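PDB 6NOB: beta-fructofuranosidase from Bifidobacterium adolescentis, which probably hydrolyses terminal beta-D-fructofuranoside residues of sucrose and related fructosides. Local coordinates for residues I533-K538 with E549-R554; A527-A532 with D579-E584; L19-C24 with L72-G77; N28-V33 with A43-I48. All coordinates share one frame; numbering follows the deposited sequence.

The four contacts fall into two pairs at far ends of the chain. Contacts 1 and 2 belong to the C-terminal beta-sandwich, their centres 14 Å apart, and contact 1 is nested within the loop that contact 2 closes. Arg554 joins them: its NE lies 2.7 Å from Ala530 O. Contacts 3 and 4 share a small N-terminal pair of antiparallel sheets, with centres 11 Å apart and Leu19 CD1 3.7 Å from Val31 CG1. The centres of contacts 2 and 4 are 63 Å apart. In family 32 the catalytic site lies in the beta-propeller, so these contacts, in the two terminal beta domains, probably take no direct part in it.

Contact 1. Residues I533-K538 with E549-R554; sequences IMVLAK and ELLLQR
Leu550 of strand 547-555 faces two successive residues of strand 532-540, Leu536 and Ala537, and so marks a classic beta bulge in this antiparallel hairpin of the C-terminal sandwich. Its carbonyl oxygen is shared: Leu536 N donates to Leu550 O at 2.8 Å, while Ala537 N makes a weak second bond to the same oxygen. Leu550 N in turn donates a hydrogen bond to Ala537 O. The side chain of Leu550 has CG anti to the backbone N (chi1 177°), which brings CG to 4.1 Å from Leu536 CD1. Leu536 also touches Leu561 of strand 558-564. An alanine at Leu536 would keep CB but lose CG and both methyls, and would probably open a gap between Leu550 CG and Leu561. Beyond the bulge the register is regular again, and Leu552 pairs with Met534 through two backbone bonds, the shorter from Met534 N to Leu552 O at 2.7 Å. On the same face Leu552 CB lies 4.2 Å from Met534 CB, and both side chains reach Val583 in the opposing sheet, so this side of the hairpin belongs to the interior of the sandwich. The other face carries Ile533, Val535, Leu551 and Gln553. There Val535 and Leu551 run side by side, with Val535 CG2 3.6 Å from Leu551 CD2. Ile533 reaches over with its last methyl: Ile533 CD1 is 3.9 Å from Leu551 CD1, and at the same distance it meets the amide oxygen OE1 of Gln553.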
loop_
_atom_site.group_PDB
_atom_site.type_symbol
_atom_site.label_atom_id
_atom_site.label_comp_id
_atom_site.label_asym_id
_atom_site.label_seq_id
_atom_site.Cartn_x
_atom_site.Cartn_y
_atom_site.Cartn_z
ATOM N N ILE A 533 26.348 -6.622 15.167
ATOM C CA ILE A 533 25.153 -5.969 15.689
ATOM C C ILE A 533 25.123 -4.528 15.192
ATOM O O ILE A 533 26.146 -3.836 15.193
ATOM C CB ILE A 533 25.106 -6.028 17.231
ATOM C CG1 ILE A 533 23.876 -5.292 17.763
ATOM C CG2 ILE A 533 26.383 -5.464 17.839
ATOM C CD1 ILE A 533 23.282 -5.933 18.997
ATOM N N MET A 534 23.945 -4.085 14.754
ATOM C CA MET A 534 23.730 -2.713 14.305
ATOM C C MET A 534 22.513 -2.155 15.031
ATOM O O MET A 534 21.381 -2.567 14.759
ATOM C CB MET A 534 23.538 -2.647 12.787
ATOM C CG MET A 534 24.828 -2.774 11.986
ATOM S SD MET A 534 24.551 -2.893 10.205
ATOM C CE MET A 534 23.952 -1.245 9.834
ATOM N N VAL A 535 22.744 -1.229 15.960
ATOM C CA VAL A 535 21.661 -0.530 16.646
ATOM C C VAL A 535 21.139 0.551 15.703
ATOM O O VAL A 535 21.832 1.531 15.426
ATOM C CB VAL A 535 22.132 0.072 17.974
ATOM C CG1 VAL A 535 21.016 0.882 18.618
ATOM C CG2 VAL A 535 22.625 -1.021 18.912
ATOM N N LEU A 536 19.917 0.370 15.205
ATOM C CA LEU A 536 19.368 1.289 14.216
ATOM C C LEU A 536 18.580 2.430 14.850
ATOM O O LEU A 536 18.655 3.570 14.377
ATOM C CB LEU A 536 18.478 0.528 13.230
ATOM C CG LEU A 536 19.056 -0.758 12.630
ATOM C CD1 LEU A 536 18.059 -1.400 11.675
ATOM C CD2 LEU A 536 20.377 -0.484 11.922
ATOM N N ALA A 537 17.822 2.151 15.909
ATOM C CA ALA A 537 17.005 3.175 16.541
ATOM C C ALA A 537 16.570 2.699 17.917
ATOM O O ALA A 537 16.525 1.497 18.199
ATOM C CB ALA A 537 15.778 3.524 15.692
ATOM N N LYS A 538 16.252 3.669 18.769
ATOM C CA LYS A 538 15.694 3.421 20.087
ATOM C C LYS A 538 14.446 4.275 20.250
ATOM O O LYS A 538 14.249 5.265 19.541
ATOM C CB LYS A 538 16.695 3.742 21.208
ATOM C CG LYS A 538 17.801 2.715 21.384
ATOM C CD LYS A 538 19.055 3.347 21.970
ATOM C CE LYS A 538 19.855 2.335 22.779
ATOM N NZ LYS A 538 21.310 2.667 22.819
ATOM N N GLU A 549 14.087 -1.024 21.248
ATOM C CA GLU A 549 15.381 -1.005 20.582
ATOM C C GLU A 549 15.256 -1.772 19.277
ATOM O O GLU A 549 14.704 -2.876 19.258
ATOM C CB GLU A 549 16.470 -1.620 21.471
ATOM C CG GLU A 549 17.877 -1.210 21.088
ATOM C CD GLU A 549 18.935 -1.829 21.981
ATOM O OE1 GLU A 549 18.652 -2.858 22.631
ATOM O OE2 GLU A 549 20.053 -1.277 22.030
ATOM N N LEU A 550 15.755 -1.182 18.193
ATOM C CA LEU A 550 15.682 -1.766 16.860
ATOM C C LEU A 550 17.089 -2.130 16.406
ATOM O O LEU A 550 17.956 -1.255 16.302
ATOM C CB LEU A 550 15.030 -0.798 15.873
ATOM C CG LEU A 550 14.957 -1.252 14.413
ATOM C CD1 LEU A 550 14.103 -2.500 14.297
ATOM C CD2 LEU A 550 14.417 -0.138 13.526
ATOM N N LEU A 551 17.312 -3.413 16.129
ATOM C CA LEU A 551 18.631 -3.910 15.770
ATOM C C LEU A 551 18.575 -4.714 14.482
ATOM O O LEU A 551 17.570 -5.356 14.170
ATOM C CB LEU A 551 19.223 -4.809 16.863
ATOM C CG LEU A 551 18.992 -4.452 18.326
ATOM C CD1 LEU A 551 19.447 -5.600 19.211
ATOM C CD2 LEU A 551 19.734 -3.180 18.677
ATOM N N LEU A 552 19.675 -4.666 13.737
ATOM C CA LEU A 552 20.040 -5.726 12.809
ATOM C C LEU A 552 21.188 -6.497 13.443
ATOM O O LEU A 552 22.225 -5.912 13.771
ATOM C CB LEU A 552 20.448 -5.181 11.442
ATOM C CG LEU A 552 20.617 -6.285 10.395
ATOM C CD1 LEU A 552 19.262 -6.801 9.916
ATOM C CD2 LEU A 552 21.472 -5.822 9.228
ATOM N N GLN A 553 20.999 -7.799 13.635
ATOM C CA GLN A 553 21.962 -8.597 14.378
ATOM C C GLN A 553 22.213 -9.906 13.650
ATOM O O GLN A 553 21.268 -10.562 13.202
ATOM C CB GLN A 553 21.461 -8.868 15.800
ATOM C CG GLN A 553 22.359 -9.772 16.614
ATOM C CD GLN A 553 22.016 -9.739 18.088
ATOM O OE1 GLN A 553 22.900 -9.786 18.942
ATOM N NE2 GLN A 553 20.725 -9.655 18.395
ATOM N N ARG A 554 23.483 -10.276 13.529
ATOM C CA ARG A 554 23.877 -11.551 12.950
ATOM C C ARG A 554 24.501 -12.416 14.033
ATOM O O ARG A 554 25.373 -11.956 14.777
ATOM C CB ARG A 554 24.861 -11.366 11.793
ATOM C CG ARG A 554 25.275 -12.681 11.149
ATOM C CD ARG A 554 25.982 -12.458 9.828
ATOM N NE ARG A 554 27.223 -11.712 9.996
ATOM C CZ ARG A 554 27.936 -11.215 8.992
ATOM N NH1 ARG A 554 27.528 -11.383 7.740
ATOM N NH2 ARG A 554 29.053 -10.548 9.240
#

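Contact 2. Residues A527-A532 with D579-E584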
loop_
_atom_site.group_PDB
_atom_site.type_symbol
_atom_site.label_atom_id
_atom_site.label_comp_id
_atom_site.label_asym_id
_atom_site.label_seq_id
_atom_site.Cartn_x
_atom_site.Cartn_y
_atom_site.Cartn_z
ATOM N N ALA A 527 33.246 -7.533 5.874
ATOM C CA ALA A 527 34.310 -8.295 5.234
ATOM C C ALA A 527 34.204 -9.798 5.459
ATOM O O ALA A 527 34.970 -10.553 4.848
ATOM C CB ALA A 527 35.678 -7.814 5.734
ATOM N N ASP A 528 33.287 -10.254 6.304
ATOM C CA ASP A 528 33.248 -11.657 6.695
ATOM C C ASP A 528 31.835 -12.003 7.149
ATOM O O ASP A 528 30.904 -11.201 7.015
ATOM C CB ASP A 528 34.279 -11.933 7.792
ATOM C CG ASP A 528 34.265 -10.878 8.876
ATOM O OD1 ASP A 528 33.207 -10.703 9.521
ATOM O OD2 ASP A 528 35.306 -10.219 9.080
ATOM N N ASP A 529 31.679 -13.207 7.699
ATOM C CA ASP A 529 30.394 -13.702 8.176
ATOM C C ASP A 529 30.326 -13.755 9.698
ATOM O O ASP A 529 29.527 -14.515 10.254
ATOM C CB ASP A 529 30.112 -15.082 7.584
ATOM C CG ASP A 529 28.634 -15.354 7.425
ATOM O OD1 ASP A 529 27.988 -14.640 6.629
ATOM O OD2 ASP A 529 28.120 -16.274 8.096
ATOM N N ALA A 530 31.144 -12.957 10.381
ATOM C CA ALA A 530 31.234 -13.011 11.830
ATOM C C ALA A 530 30.008 -12.371 12.477
ATOM O O ALA A 530 29.233 -11.650 11.841
ATOM C CB ALA A 530 32.508 -12.319 12.310
ATOM N N ASP A 531 29.841 -12.649 13.771
ATOM C CA ASP A 531 28.751 -12.059 14.537
ATOM C C ASP A 531 28.863 -10.540 14.531
ATOM O O ASP A 531 29.956 -9.980 14.652
ATOM C CB ASP A 531 28.771 -12.579 15.974
ATOM C CG ASP A 531 28.205 -13.979 16.098
ATOM O OD1 ASP A 531 27.875 -14.582 15.056
ATOM O OD2 ASP A 531 28.097 -14.481 17.238
ATOM N N ALA A 532 27.721 -9.870 14.388
ATOM C CA ALA A 532 27.705 -8.419 14.304
ATOM C C ALA A 532 26.360 -7.898 14.787
ATOM O O ALA A 532 25.362 -8.622 14.806
ATOM C CB ALA A 532 27.983 -7.935 12.876
ATOM N N ASP A 579 25.592 -15.277 4.178
ATOM C CA ASP A 579 26.725 -14.507 3.666
ATOM C C ASP A 579 26.321 -13.072 3.315
ATOM O O ASP A 579 26.500 -12.599 2.190
ATOM C CB ASP A 579 27.357 -15.215 2.464
ATOM C CG ASP A 579 27.923 -16.575 2.823
ATOM O OD1 ASP A 579 28.798 -16.638 3.715
ATOM O OD2 ASP A 579 27.492 -17.579 2.216
ATOM N N VAL A 580 25.769 -12.379 4.312
ATOM C CA VAL A 580 25.473 -10.960 4.158
ATOM C C VAL A 580 26.775 -10.173 4.216
ATOM O O VAL A 580 27.569 -10.325 5.153
ATOM C CB VAL A 580 24.491 -10.491 5.242
ATOM C CG1 VAL A 580 24.259 -8.993 5.133
ATOM C CG2 VAL A 580 23.175 -11.251 5.140
ATOM N N ARG A 581 27.005 -9.333 3.208
ATOM C CA ARG A 581 28.229 -8.541 3.164
ATOM C C ARG A 581 27.924 -7.055 3.021
ATOM O O ARG A 581 28.709 -6.212 3.467
ATOM C CB ARG A 581 29.131 -9.009 2.022
ATOM C CG ARG A 581 29.644 -10.428 2.182
ATOM C CD ARG A 581 30.521 -10.568 3.416
ATOM N NE ARG A 581 30.996 -11.939 3.579
ATOM C CZ ARG A 581 30.338 -12.885 4.240
ATOM N NH1 ARG A 581 30.844 -14.107 4.333
ATOM N NH2 ARG A 581 29.172 -12.612 4.812
ATOM N N GLN A 582 26.798 -6.722 2.398
ATOM C CA GLN A 582 26.357 -5.339 2.272
ATOM C C GLN A 582 25.041 -5.159 3.013
ATOM O O GLN A 582 24.094 -5.924 2.802
ATOM C CB GLN A 582 26.190 -4.928 0.807
ATOM C CG GLN A 582 25.838 -3.457 0.639
ATOM C CD GLN A 582 25.757 -3.023 -0.810
ATOM O OE1 GLN A 582 25.671 -3.851 -1.719
ATOM N NE2 GLN A 582 25.781 -1.715 -1.035
ATOM N N VAL A 583 24.988 -4.151 3.877
ATOM C CA VAL A 583 23.775 -3.776 4.594
ATOM C C VAL A 583 23.453 -2.332 4.239
ATOM O O VAL A 583 24.255 -1.427 4.506
ATOM C CB VAL A 583 23.928 -3.944 6.113
ATOM C CG1 VAL A 583 22.680 -3.439 6.820
ATOM C CG2 VAL A 583 24.196 -5.398 6.464
ATOM N N GLU A 584 22.289 -2.117 3.632
ATOM C CA GLU A 584 21.813 -0.787 3.281
ATOM C C GLU A 584 20.553 -0.496 4.083
ATOM O O GLU A 584 19.593 -1.271 4.036
ATOM C CB GLU A 584 21.543 -0.681 1.776
ATOM C CG GLU A 584 21.470 0.744 1.271
ATOM C CD GLU A 584 21.408 0.842 -0.244
ATOM O OE1 GLU A 584 20.517 0.216 -0.855
ATOM O OE2 GLU A 584 22.256 1.550 -0.825
HETATM O O HOH W 1 25.863 -16.985 6.717
HETATM O O HOH W 2 25.691 -13.427 6.754
#
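Asp529 and Arg581 meet in a salt bridge that is the hub of a network with Asp579, linking the loop after strand 519-526 to the approach to strand 582-588. Arg581 NH2 donates to Asp529 OD1 at 3.0 Å and 167°; Asp529 OD1 receives it on its anti lone pair and sits in the guanidinium plane. Arg581 NH2 also bonds to Val580 O at 2.8 Å, from above that carbonyl's plane. Arg581 NH1 adds a weak bond to Asp579 OD1 at 3.3 Å, within the salt-bridge network. Over one face of the guanidinium lie Asp528 O and Asp529 N, both set toward the rim. The arginine chain is bent at chi2 (-63°), which turns CD back toward the loop. With a methionine at Arg581, the carboxylates of Asp529 and Asp579, whose OD1 atoms are 3.6 Å apart, would probably repel each other without the shared positive charge. Farther out, two waters bridge the segments. One donates to Asp529 OD2 and accepts from Asp579 N; the other donates to Asp529 OD1 at 2.6 Å and accepts from Val580 N at 2.7 Å. Arg554 NH1 also bonds to Val580 O, bringing a second arginine to this carbonyl. Asp528 OD2 accepts from Lys623 N, while its other oxygen makes an Asx turn: Ala530 N donates to Asp528 OD1 at 3.2 Å.

Contact 3. Residues L19-C24 with L72-G77; sequences LFAERC and LVVRFG
Phe20 and Phe76 lie side by side on one face of a twisted antiparallel pair, strands 16-23 and 72-80. Their rings form an offset edge-to-face pair, with centroids 6.0 Å apart and planes at 70°, the edge of Phe76 directed toward the face of Phe20. Phe20 CG is anti to the carbonyl carbon (chi1 -66°), which sets the ring beside Phe76; the nearest ring atoms are Phe20 CD1 and Phe76 CD2, 3.9 Å apart. Phe76 O lies in the plane of the Phe20 ring at its edge, and the same carbonyl oxygen accepts from Phe20 N at 2.8 Å. His54 stacks on Phe20 and Tyr92 meets Phe76 edge-to-face, which extends the aromatic cluster outward. The other face carries aliphatic groups: Leu72 CD1 comes within 3.7 Å of Ala21 CB. Leu19 and Leu72 both go on to touch Val31 of the second N-terminal sheet, so this face packs against that sheet. Toward the end of the pairing, where strand 16-23 finishes and strand 72-80 begins, Glu22 and Val73 exchange backbone bonds, the shorter from Glu22 N to Val73 O at 2.7 Å. At the polar edge Glu22 OE1 approaches Arg75 NE at 3.8 Å, a long salt bridge, with OE1 near the guanidinium plane and Val73 CG2 over one of its faces. Arg52 stands at a weak ion-pair distance from Glu22. The long ion pair is probably weak, with Asn96 OD1 holding Arg75 NH1, so the backbone bonds and the packing on both faces probably account for most of the contact.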
loop_
_atom_site.group_PDB
_atom_site.type_symbol
_atom_site.label_atom_id
_atom_site.label_comp_id
_atom_site.label_asym_id
_atom_site.label_seq_id
_atom_site.Cartn_x
_atom_site.Cartn_y
_atom_site.Cartn_z
ATOM N N LEU A 19 -15.908 18.859 1.423
ATOM C CA LEU A 19 -16.049 18.515 2.832
ATOM C C LEU A 19 -16.646 17.123 2.957
ATOM O O LEU A 19 -17.671 16.826 2.338
ATOM C CB LEU A 19 -16.933 19.532 3.566
ATOM C CG LEU A 19 -16.540 21.006 3.450
ATOM C CD1 LEU A 19 -17.556 21.881 4.161
ATOM C CD2 LEU A 19 -15.143 21.244 4.006
ATOM N N PHE A 20 -16.004 16.275 3.758
ATOM C CA PHE A 20 -16.501 14.933 4.055
ATOM C C PHE A 20 -17.099 14.973 5.458
ATOM O O PHE A 20 -16.375 14.968 6.457
ATOM C CB PHE A 20 -15.384 13.903 3.928
ATOM C CG PHE A 20 -14.869 13.746 2.523
ATOM C CD1 PHE A 20 -13.964 14.654 1.996
ATOM C CD2 PHE A 20 -15.302 12.701 1.724
ATOM C CE1 PHE A 20 -13.495 14.518 0.701
ATOM C CE2 PHE A 20 -14.836 12.558 0.428
ATOM C CZ PHE A 20 -13.934 13.471 -0.084
ATOM N N ALA A 21 -18.425 15.021 5.526
ATOM C CA ALA A 21 -19.142 15.308 6.758
ATOM C C ALA A 21 -19.889 14.081 7.265
ATOM O O ALA A 21 -20.377 13.257 6.486
ATOM C CB ALA A 21 -20.129 16.461 6.554
ATOM N N GLU A 22 -19.978 13.981 8.588
ATOM C CA GLU A 22 -20.697 12.913 9.267
ATOM C C GLU A 22 -21.867 13.521 10.021
ATOM O O GLU A 22 -21.695 14.513 10.739
ATOM C CB GLU A 22 -19.775 12.160 10.232
ATOM C CG GLU A 22 -20.337 10.852 10.765
ATOM C CD GLU A 22 -19.293 10.038 11.506
ATOM O OE1 GLU A 22 -18.094 10.381 11.420
ATOM O OE2 GLU A 22 -19.671 9.057 12.180
ATOM N N ARG A 23 -23.053 12.939 9.851
ATOM C CA ARG A 23 -24.216 13.406 10.592
ATOM C C ARG A 23 -24.008 13.180 12.084
ATOM O O ARG A 23 -23.674 12.074 12.516
ATOM C CB ARG A 23 -25.477 12.684 10.118
ATOM C CG ARG A 23 -26.748 13.175 10.786
ATOM C CD ARG A 23 -27.967 12.394 10.322
ATOM N NE ARG A 23 -28.222 12.550 8.892
ATOM C CZ ARG A 23 -28.890 13.568 8.359
ATOM N NH1 ARG A 23 -29.369 14.531 9.137
ATOM N NH2 ARG A 23 -29.079 13.629 7.049
ATOM N N CYS A 24 -24.196 14.240 12.871
ATOM C CA CYS A 24 -24.010 14.192 14.315
ATOM C C CYS A 24 -25.295 14.373 15.103
ATOM O O CYS A 24 -25.392 13.878 16.229
ATOM C CB CYS A 24 -23.003 15.265 14.755
ATOM S SG CYS A 24 -22.156 14.919 16.313
ATOM N N LEU A 72 -23.830 18.415 11.780
ATOM C CA LEU A 72 -22.859 17.489 11.221
ATOM C C LEU A 72 -21.474 17.879 11.712
ATOM O O LEU A 72 -21.289 18.908 12.363
ATOM C CB LEU A 72 -22.923 17.468 9.688
ATOM C CG LEU A 72 -22.804 18.795 8.933
ATOM C CD1 LEU A 72 -21.352 19.196 8.711
ATOM C CD2 LEU A 72 -23.542 18.710 7.608
ATOM N N VAL A 73 -20.494 17.042 11.383
ATOM C CA VAL A 73 -19.102 17.275 11.745
ATOM C C VAL A 73 -18.229 16.847 10.572
ATOM O O VAL A 73 -18.451 15.786 9.977
ATOM C CB VAL A 73 -18.717 16.525 13.038
ATOM C CG1 VAL A 73 -19.084 15.049 12.938
ATOM C CG2 VAL A 73 -17.240 16.691 13.339
ATOM N N VAL A 74 -17.256 17.679 10.224
ATOM C CA VAL A 74 -16.380 17.421 9.087
ATOM C C VAL A 74 -15.128 16.711 9.581
ATOM O O VAL A 74 -14.532 17.109 10.587
ATOM C CB VAL A 74 -16.027 18.730 8.362
ATOM C CG1 VAL A 74 -15.088 18.460 7.198
ATOM C CG2 VAL A 74 -17.293 19.424 7.878
ATOM N N ARG A 75 -14.734 15.646 8.878
ATOM C CA ARG A 75 -13.533 14.894 9.209
ATOM C C ARG A 75 -12.392 15.106 8.229
ATOM O O ARG A 75 -11.249 14.770 8.555
ATOM C CB ARG A 75 -13.844 13.390 9.272
ATOM C CG ARG A 75 -14.966 13.026 10.225
ATOM C CD ARG A 75 -14.623 13.410 11.653
ATOM N NE ARG A 75 -15.663 12.993 12.586
ATOM C CZ ARG A 75 -15.744 13.408 13.845
ATOM N NH1 ARG A 75 -14.843 14.255 14.328
ATOM N NH2 ARG A 75 -16.728 12.975 14.621
ATOM N N PHE A 76 -12.669 15.662 7.053
ATOM C CA PHE A 76 -11.705 15.724 5.966
ATOM C C PHE A 76 -12.193 16.764 4.971
ATOM O O PHE A 76 -13.388 16.820 4.667
ATOM C CB PHE A 76 -11.557 14.352 5.296
ATOM C CG PHE A 76 -10.262 14.160 4.555
ATOM C CD1 PHE A 76 -9.105 13.809 5.232
ATOM C CD2 PHE A 76 -10.212 14.293 3.175
ATOM C CE1 PHE A 76 -7.914 13.616 4.549
ATOM C CE2 PHE A 76 -9.026 14.099 2.487
ATOM C CZ PHE A 76 -7.876 13.761 3.175
ATOM N N GLY A 77 -11.275 17.589 4.478
ATOM C CA GLY A 77 -11.653 18.637 3.550
ATOM C C GLY A 77 -10.465 19.168 2.784
ATOM O O GLY A 77 -9.311 18.994 3.188
#

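Contact 4. Residues N28-V33 with A43-I48; sequences NAVVTV and AHTMPI
Two flat groups stand at this contact, the carboxamide of Asn28 and the imidazole of His44. The carboxamide meets the other segment through its oxygen: Asn28 OD1 lies 3.9 Å from the methyl CG2 of Thr45, the two side chains slanting past each other. The His44 ring is directed elsewhere. Its CG is anti to the carbonyl carbon (chi1 -67°), and the side chain goes on to touch Phe55 and Ile57 of strand 52-58, while His44 CB lies 3.9 Å from Val31 O. The backbone ladder carries the pairing: His44 N donates to Val31 O at 2.8 Å, and Val31 N returns the bond to His44 O at 2.9 Å. This is an antiparallel beta hairpin, strands 30-34 and 40-45, in which the second strand forms the outer edge of a four-stranded sheet and the first passes its other side to strand 64-70. Val31 and His44 share the face toward the neighbouring sheet. On the reverse face Thr32 CG2 packs against Ala43 CB at 3.7 Å, and Val30 CG2 lies near Thr45 OG1. Toward the open end of the hairpin Met46 N donates to Ala29 O at 2.9 Å. There Ala29 CB touches Met46 CB at 3.9 Å. Both residues also reach Leu72 and Arg23. A water closes this end: it accepts from Ala29 N and donates to Met46 O at 2.9 Å.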
loop_
_atom_site.group_PDB
_atom_site.type_symbol
_atom_site.label_atom_id
_atom_site.label_comp_id
_atom_site.label_asym_id
_atom_site.label_seq_id
_atom_site.Cartn_x
_atom_site.Cartn_y
_atom_site.Cartn_z
ATOM N N ASN A 28 -31.918 18.607 10.700
ATOM C CA ASN A 28 -31.248 19.117 9.511
ATOM C C ASN A 28 -29.743 19.221 9.733
ATOM O O ASN A 28 -29.287 19.818 10.714
ATOM C CB ASN A 28 -31.817 20.483 9.131
ATOM C CG ASN A 28 -32.863 20.396 8.040
ATOM O OD1 ASN A 28 -32.835 19.491 7.210
ATOM N ND2 ASN A 28 -33.797 21.340 8.038
ATOM N N ALA A 29 -28.975 18.642 8.814
ATOM C CA ALA A 29 -27.523 18.766 8.789
ATOM C C ALA A 29 -27.147 19.659 7.615
ATOM O O ALA A 29 -27.370 19.292 6.455
ATOM C CB ALA A 29 -26.855 17.396 8.675
ATOM N N VAL A 30 -26.587 20.832 7.914
ATOM C CA VAL A 30 -26.399 21.886 6.926
ATOM C C VAL A 30 -24.953 22.365 6.929
ATOM O O VAL A 30 -24.285 22.399 7.967
ATOM C CB VAL A 30 -27.356 23.076 7.183
ATOM C CG1 VAL A 30 -27.340 24.050 6.016
ATOM C CG2 VAL A 30 -28.768 22.580 7.428
ATOM N N VAL A 31 -24.475 22.733 5.743
ATOM C CA VAL A 31 -23.234 23.474 5.564
ATOM C C VAL A 31 -23.555 24.736 4.780
ATOM O O VAL A 31 -24.268 24.685 3.771
ATOM C CB VAL A 31 -22.157 22.648 4.834
ATOM C CG1 VAL A 31 -20.823 23.377 4.876
ATOM C CG2 VAL A 31 -22.042 21.263 5.444
ATOM N N THR A 32 -23.035 25.869 5.242
ATOM C CA THR A 32 -23.239 27.134 4.558
ATOM C C THR A 32 -21.909 27.852 4.390
ATOM O O THR A 32 -20.944 27.604 5.116
ATOM C CB THR A 32 -24.230 28.034 5.307
ATOM O OG1 THR A 32 -23.865 28.105 6.691
ATOM C CG2 THR A 32 -25.643 27.483 5.182
ATOM N N VAL A 33 -21.871 28.738 3.396
ATOM C CA VAL A 33 -20.717 29.585 3.117
ATOM C C VAL A 33 -21.203 31.023 3.022
ATOM O O VAL A 33 -22.253 31.294 2.429
ATOM C CB VAL A 33 -19.992 29.168 1.818
ATOM C CG1 VAL A 33 -18.630 29.843 1.728
ATOM C CG2 VAL A 33 -19.844 27.654 1.744
ATOM N N ALA A 43 -25.694 27.273 0.511
ATOM C CA ALA A 43 -26.346 26.519 1.575
ATOM C C ALA A 43 -26.616 25.114 1.064
ATOM O O ALA A 43 -27.342 24.939 0.080
ATOM C CB ALA A 43 -27.647 27.190 2.026
ATOM N N HIS A 44 -26.028 24.119 1.721
ATOM C CA HIS A 44 -26.173 22.724 1.337
ATOM C C HIS A 44 -26.729 21.919 2.502
ATOM O O HIS A 44 -26.423 22.186 3.665
ATOM C CB HIS A 44 -24.835 22.128 0.886
ATOM C CG HIS A 44 -24.309 22.719 -0.384
ATOM N ND1 HIS A 44 -24.048 21.962 -1.505
ATOM C CD2 HIS A 44 -24.000 23.997 -0.713
ATOM C CE1 HIS A 44 -23.599 22.746 -2.469
ATOM N NE2 HIS A 44 -23.562 23.985 -2.015
ATOM N N THR A 45 -27.551 20.926 2.179
ATOM C CA THR A 45 -28.148 20.053 3.177
ATOM C C THR A 45 -27.753 18.614 2.886
ATOM O O THR A 45 -27.841 18.162 1.739
ATOM C CB THR A 45 -29.672 20.191 3.194
ATOM O OG1 THR A 45 -30.025 21.544 3.509
ATOM C CG2 THR A 45 -30.280 19.258 4.231
ATOM N N MET A 46 -27.306 17.908 3.916
ATOM C CA MET A 46 -27.046 16.485 3.779
ATOM C C MET A 46 -28.356 15.766 3.471
ATOM O O MET A 46 -29.370 16.034 4.131
ATOM C CB MET A 46 -26.419 15.927 5.056
ATOM C CG MET A 46 -26.025 14.462 4.972
ATOM S SD MET A 46 -25.112 13.895 6.423
ATOM C CE MET A 46 -23.608 14.857 6.281
ATOM N N PRO A 47 -28.388 14.887 2.469
ATOM C CA PRO A 47 -29.623 14.145 2.179
ATOM C C PRO A 47 -30.110 13.384 3.403
ATOM O O PRO A 47 -29.315 12.870 4.193
ATOM C CB PRO A 47 -29.207 13.198 1.049
ATOM C CG PRO A 47 -28.059 13.887 0.393
ATOM C CD PRO A 47 -27.323 14.591 1.497
ATOM N N ILE A 48 -31.438 13.316 3.548
ATOM C CA ILE A 48 -32.043 12.816 4.782
ATOM C C ILE A 48 -31.549 11.412 5.104
ATOM O O ILE A 48 -31.203 11.110 6.252
ATOM C CB ILE A 48 -33.578 12.852 4.679
ATOM C CG1 ILE A 48 -34.046 14.149 4.020
ATOM C CG2 ILE A 48 -34.202 12.689 6.056
ATOM C CD1 ILE A 48 -35.486 14.091 3.539
HETATM O O HOH W 3 -30.238 16.536 6.870
#